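Local coordinates for ribonucleoside-diphosphate reductase subunit beta (Streptococcus sanguinis, PDB 4N83) that carries the dinuclear metal cofactor of class Ib ribonucleotide reductase, the enzyme that makes deoxyribonucleotides from ribonucleotides, and works with either manganese or iron, at the interface of chains A and B. Residues are numbered along the deposited sequence; one frame, centred on the assembly and turned at random. Chains: chain A/B, Ribonucleoside-diphosphate reductase subunit beta.

Two identical beta subunits meet here about a two-fold axis: helices meet at the centre, and each subunit's N-terminal segment reaches over its partner. Contacts 1 and 3, their C-alpha centres about 8 Å apart, share A:Glu71 and B:Ile8 and draw on helix 49-78 of chain A and helix 84-111 of chain B; their centres lie about 12 and 11 Å from A:Tyr104, the predicted active-site tyrosine. Contact 2, where the N-terminal tail of chain A lies on chain B, is about 33 Å from contact 1 and 30 Å from contact 3, centre to centre. Contacts 1 and 2 thus show this segment from opposite subunits, a reciprocal clasp.

Contact 1: the interface of chains A and B. Residues chain A 67-68, 71-72, 138; chain B 5-6, 8, 84, 87.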
# COMPACT_ATOMS: atom_id res chain seq x y z
N THR A 67 12.91 1.10 4.68
CA THR A 67 12.96 0.03 3.68
C THR A 67 12.59 -1.30 4.33
O THR A 67 11.86 -2.10 3.74
CB THR A 67 14.37 -0.10 3.07
OG1 THR A 67 14.83 1.18 2.63
CG2 THR A 67 14.37 -1.07 1.89
N LEU A 68 13.10 -1.53 5.53
CA LEU A 68 12.78 -2.72 6.32
C LEU A 68 11.27 -2.86 6.55
O LEU A 68 10.73 -3.97 6.46
CB LEU A 68 13.50 -2.67 7.67
CG LEU A 68 13.21 -3.78 8.68
CD1 LEU A 68 13.66 -5.13 8.15
CD2 LEU A 68 13.88 -3.47 10.01
N GLU A 71 8.99 -3.41 2.94
CA GLU A 71 9.15 -4.68 2.24
C GLU A 71 8.67 -5.88 3.06
O GLU A 71 7.82 -6.64 2.60
CB GLU A 71 10.62 -4.86 1.82
CG GLU A 71 11.11 -3.78 0.86
CD GLU A 71 12.58 -3.91 0.49
OE1 GLU A 71 13.26 -4.83 1.00
OE2 GLU A 71 13.07 -3.09 -0.31
N SER A 72 9.19 -6.02 4.28
CA SER A 72 8.90 -7.19 5.13
C SER A 72 8.15 -6.87 6.43
O SER A 72 7.45 -7.73 6.96
CB SER A 72 10.20 -7.93 5.48
OG SER A 72 10.98 -7.19 6.41
N ASN A 138 14.01 -7.77 12.19
CA ASN A 138 13.52 -8.61 11.09
C ASN A 138 13.38 -10.08 11.50
O ASN A 138 12.49 -10.78 11.03
CB ASN A 138 14.42 -8.50 9.86
CG ASN A 138 13.78 -9.09 8.61
OD1 ASN A 138 12.56 -9.20 8.50
ND2 ASN A 138 14.61 -9.48 7.65
N TYR B 5 20.51 -6.83 5.61
CA TYR B 5 19.46 -6.14 4.86
C TYR B 5 20.05 -4.96 4.08
O TYR B 5 21.05 -4.37 4.49
CB TYR B 5 18.37 -5.64 5.81
CG TYR B 5 16.97 -5.81 5.27
CD1 TYR B 5 16.38 -4.83 4.47
CD2 TYR B 5 16.23 -6.96 5.55
CE1 TYR B 5 15.10 -4.99 3.98
CE2 TYR B 5 14.95 -7.12 5.06
CZ TYR B 5 14.38 -6.14 4.27
OH TYR B 5 13.11 -6.30 3.78
N LYS B 6 19.42 -4.63 2.95
CA LYS B 6 19.90 -3.54 2.09
C LYS B 6 18.88 -2.41 2.00
O LYS B 6 17.68 -2.65 1.97
CB LYS B 6 20.22 -4.07 0.69
CG LYS B 6 21.16 -5.27 0.68
CD LYS B 6 22.04 -5.31 -0.56
CE LYS B 6 23.20 -4.33 -0.46
NZ LYS B 6 24.18 -4.51 -1.57
N ILE B 8 16.89 0.75 0.23
CA ILE B 8 16.36 1.06 -1.10
C ILE B 8 16.89 2.42 -1.56
O ILE B 8 16.91 3.39 -0.79
CB ILE B 8 14.81 1.03 -1.13
CG1 ILE B 8 14.30 1.00 -2.57
CG2 ILE B 8 14.21 2.21 -0.38
CD1 ILE B 8 12.82 0.70 -2.69
N ALA B 84 14.34 -3.72 -6.02
CA ALA B 84 13.82 -3.25 -4.73
C ALA B 84 12.74 -2.18 -4.91
O ALA B 84 11.87 -2.01 -4.05
CB ALA B 84 14.95 -2.71 -3.87
N GLU B 87 9.01 -3.70 -5.59
CA GLU B 87 8.23 -4.06 -4.40
C GLU B 87 7.53 -2.84 -3.82
O GLU B 87 6.43 -2.95 -3.28
CB GLU B 87 9.11 -4.73 -3.34
CG GLU B 87 8.31 -5.37 -2.21
CD GLU B 87 9.16 -6.13 -1.21
OE1 GLU B 87 10.40 -6.15 -1.35
OE2 GLU B 87 8.59 -6.72 -0.27
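A:Glu71 sends its CG anti to its own carbonyl carbon (chi1 -61°) and then runs extended, which carries its carboxylate alongside the ring of B:Tyr5, the two side chains sliding past each other in opposite directions. The phenol OH of B:Tyr5 forms a hydrogen bond of 3.1 Å with carboxylate oxygen OE1 of A:Glu71, which lies beside the phenol end, out of the ring plane. On the opposite face the methyl CD1 of A:Leu68 sits over the ring, toward its rim. A:Ser72 OG, whose hydrogen is better placed for the carbonyl O of A:Leu68 at 3.2 Å, is at most a weak partner of the phenol oxygen. At the CE2 rim, displaced slightly toward the face that A:Leu68 covers, the amide of A:Asn138, nearly perpendicular to the ring at 85°, brings ND2 to 3.5 Å from CE2 of B:Tyr5.

B:Glu87 crosses A:Glu71 at about a right angle, its carboxylate against CB and CG. Its OE2 lies 3.0 Å from the backbone O of A:Glu71; two acceptors face each other, a pairing unfavourable without a shared proton and best treated as doubtful. Farther along, the backbone N of B:Ile8 makes a nearly straight bond (172° at the hydrogen) to the hydroxyl OG1 of A:Thr67 at 3.2 Å. The patch thus pins the extended N-terminal segment of chain B along helix 49-78 of chain A, with helix 84-111 of chain B closing one side.

Contact 2: the interface of chains A and B. Residues chain A 3-5; chain B 64, 125, 131.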
# COMPACT_ATOMS: atom_id res chain seq x y z
N THR A 3 -18.94 -18.50 -0.07
CA THR A 3 -18.43 -19.75 0.58
C THR A 3 -16.90 -19.78 0.61
O THR A 3 -16.31 -20.03 1.66
CB THR A 3 -18.96 -21.01 -0.15
OG1 THR A 3 -20.36 -20.88 -0.40
CG2 THR A 3 -18.71 -22.26 0.69
N TYR A 4 -16.27 -19.52 -0.53
CA TYR A 4 -14.81 -19.58 -0.64
C TYR A 4 -14.13 -18.30 -0.13
O TYR A 4 -13.21 -18.38 0.70
CB TYR A 4 -14.39 -19.84 -2.09
CG TYR A 4 -12.89 -19.98 -2.26
CD1 TYR A 4 -12.21 -21.09 -1.78
CD2 TYR A 4 -12.15 -18.98 -2.89
CE1 TYR A 4 -10.84 -21.22 -1.92
CE2 TYR A 4 -10.77 -19.10 -3.04
CZ TYR A 4 -10.13 -20.22 -2.55
OH TYR A 4 -8.77 -20.35 -2.70
N TYR A 5 -14.56 -17.15 -0.63
CA TYR A 5 -13.97 -15.85 -0.25
C TYR A 5 -15.06 -14.88 0.19
O TYR A 5 -16.25 -15.15 0.03
CB TYR A 5 -13.17 -15.26 -1.43
CG TYR A 5 -11.88 -14.58 -1.01
CD1 TYR A 5 -11.72 -13.20 -1.15
CD2 TYR A 5 -10.82 -15.31 -0.49
CE1 TYR A 5 -10.54 -12.57 -0.78
CE2 TYR A 5 -9.64 -14.69 -0.11
CZ TYR A 5 -9.51 -13.33 -0.25
OH TYR A 5 -8.33 -12.72 0.12
N LEU B 64 -15.93 -7.82 -4.72
CA LEU B 64 -15.35 -9.11 -4.35
C LEU B 64 -14.02 -9.38 -5.05
O LEU B 64 -13.07 -9.86 -4.42
CB LEU B 64 -16.35 -10.23 -4.68
CG LEU B 64 -15.95 -11.68 -4.37
CD1 LEU B 64 -15.52 -11.85 -2.92
CD2 LEU B 64 -17.11 -12.60 -4.69
N ASN B 125 -21.46 -13.16 -1.84
CA ASN B 125 -20.80 -14.18 -1.02
C ASN B 125 -21.31 -15.60 -1.28
O ASN B 125 -20.64 -16.57 -0.91
CB ASN B 125 -20.93 -13.83 0.47
CG ASN B 125 -20.14 -12.58 0.84
OD1 ASN B 125 -19.04 -12.36 0.34
ND2 ASN B 125 -20.70 -11.77 1.73
N GLN B 131 -17.76 -17.06 -6.73
CA GLN B 131 -17.03 -17.88 -5.76
C GLN B 131 -16.10 -18.90 -6.43
O GLN B 131 -15.03 -19.20 -5.90
CB GLN B 131 -18.00 -18.60 -4.82
CG GLN B 131 -18.75 -17.67 -3.88
CD GLN B 131 -17.85 -16.96 -2.89
OE1 GLN B 131 -16.84 -17.52 -2.44
NE2 GLN B 131 -18.20 -15.73 -2.53
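Hydrogen bonds between the side-chain amide of B:Gln131 and the backbone of A:Tyr4 and A:Tyr5 dominate this patch, an example of a side chain reading main chain. Oxygen OE1 of B:Gln131 is gripped twice. The N-H of A:Tyr5 points at it almost straight (169° at the hydrogen), on a lone pair and 2.9 Å away, whereas the N-H of A:Tyr4, at 2.8 Å, comes from above the carbonyl plane and is more bent. At the other end of the same amide, NE2 of B:Gln131 donates to the backbone O of A:Tyr5 over 3.3 Å, so both amide ends are engaged and its rotation is fixed. A bend at chi2 (-65°) turns the glutamine tip back toward the tail.

Between backbones, N of A:Thr3, the first ordered residue of its chain, makes a hydrogen bond of 2.7 Å with O of B:Asn125, near the C-terminal end of helix 114-126.

Carbon packing is slight: CD1 of B:Leu64 comes no nearer than 4.4 Å to the backbone C of A:Tyr5. In the fold, the N-terminal tail of chain A thereby lies across helices 49-77, 114-126 and 128-143 of chain B.

Contact 3: the interface of chains A and B. Residues chain A 70-71, 95, 98, 101; chain B 8, 22, 88, 91.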
# COMPACT_ATOMS: atom_id res chain seq x y z
N SER A 70 8.65 -1.28 4.80
CA SER A 70 7.85 -1.35 3.57
C SER A 70 7.84 -2.74 2.93
O SER A 70 6.81 -3.20 2.44
CB SER A 70 8.33 -0.31 2.55
OG SER A 70 9.65 -0.59 2.10
N GLU A 71 8.99 -3.41 2.94
CA GLU A 71 9.15 -4.68 2.24
C GLU A 71 8.67 -5.88 3.06
O GLU A 71 7.82 -6.64 2.60
CB GLU A 71 10.62 -4.86 1.82
CG GLU A 71 11.11 -3.78 0.86
CD GLU A 71 12.58 -3.91 0.49
OE1 GLU A 71 13.26 -4.83 1.00
OE2 GLU A 71 13.07 -3.09 -0.31
N PHE A 95 2.28 1.12 1.97
CA PHE A 95 2.56 2.07 0.89
C PHE A 95 3.24 3.33 1.42
O PHE A 95 4.23 3.79 0.85
CB PHE A 95 1.28 2.43 0.13
CG PHE A 95 1.38 3.71 -0.66
CD1 PHE A 95 2.34 3.86 -1.65
CD2 PHE A 95 0.52 4.77 -0.40
CE1 PHE A 95 2.44 5.04 -2.37
CE2 PHE A 95 0.61 5.95 -1.12
CZ PHE A 95 1.57 6.08 -2.11
N SER A 98 6.86 2.99 2.15
CA SER A 98 7.68 3.13 0.93
C SER A 98 7.89 4.60 0.56
O SER A 98 8.96 4.96 0.06
CB SER A 98 7.06 2.37 -0.25
OG SER A 98 7.46 1.01 -0.27
N ALA A 101 10.57 5.82 2.76
CA ALA A 101 11.85 5.33 2.26
C ALA A 101 12.35 6.14 1.06
O ALA A 101 13.54 6.45 0.97
CB ALA A 101 11.74 3.86 1.90
N ILE B 8 16.89 0.75 0.23
CA ILE B 8 16.36 1.06 -1.10
C ILE B 8 16.89 2.42 -1.56
O ILE B 8 16.91 3.39 -0.79
CB ILE B 8 14.81 1.03 -1.13
CG1 ILE B 8 14.30 1.00 -2.57
CG2 ILE B 8 14.21 2.21 -0.38
CD1 ILE B 8 12.82 0.70 -2.69
N TRP B 22 5.86 4.41 -10.66
CA TRP B 22 5.64 5.02 -9.35
C TRP B 22 5.16 6.45 -9.52
O TRP B 22 4.15 6.85 -8.94
CB TRP B 22 6.94 4.99 -8.53
CG TRP B 22 6.87 5.75 -7.23
CD1 TRP B 22 7.16 7.07 -7.04
CD2 TRP B 22 6.49 5.23 -5.95
NE1 TRP B 22 6.98 7.41 -5.72
CE2 TRP B 22 6.57 6.30 -5.03
CE3 TRP B 22 6.08 3.97 -5.49
CZ2 TRP B 22 6.26 6.15 -3.67
CZ3 TRP B 22 5.78 3.82 -4.14
CH2 TRP B 22 5.87 4.90 -3.25
N ALA B 88 8.17 -1.67 -3.92
CA ALA B 88 7.57 -0.41 -3.49
C ALA B 88 6.40 -0.00 -4.38
O ALA B 88 5.40 0.52 -3.89
CB ALA B 88 8.62 0.69 -3.45
N ASN B 91 3.42 -2.04 -3.53
CA ASN B 91 2.80 -1.58 -2.29
C ASN B 91 1.76 -0.47 -2.54
O ASN B 91 0.69 -0.47 -1.92
CB ASN B 91 3.85 -1.09 -1.29
CG ASN B 91 4.78 -2.20 -0.83
OD1 ASN B 91 4.39 -3.37 -0.77
ND2 ASN B 91 6.02 -1.84 -0.50
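A polar link crosses this patch among the helices: the carboxamide nitrogen ND2 of B:Asn91 donates to the hydroxyl OG of A:Ser98, 3.2 Å away. The bond is fairly straight (161° at the hydrogen) and the serine oxygen lies within 4° of the asparagine amide plane, so an N-H is aimed squarely at it. The asparagine reaches it with CG anti to its own carbonyl carbon (chi1 -64°). The same ND2 is 3.3 Å from the backbone O of A:Ser70, on the neighbouring helix 49-78, which brings it close to both chain A helices at once.

Van der Waals contacts surround it. CB of B:Ala88 sits beside A:Ser98, 3.9 Å from its CB, and its small methyl probably helps helices 84-111 of the two chains approach. On one flank, the methyl CG2 of B:Ile8 touches CB of A:Ala101 at 3.7 Å. On the other is B:Trp22 from helix 16-25: the edge of A:Phe95 at CE1 stands above the indole plane, just beyond CH2 of B:Trp22 and 3.5 Å from it, the rings crossing obliquely and not stacking face to face. A:Ser98 stands on the helix that also supplies metal ligands A:Glu97 and A:His100, so the dimer seam borders a helix that holds the cofactor. Within chain B, the carbonyl O of B:Ala88 meets the indole edge in its plane, 3.3 Å from CZ3 of B:Trp22.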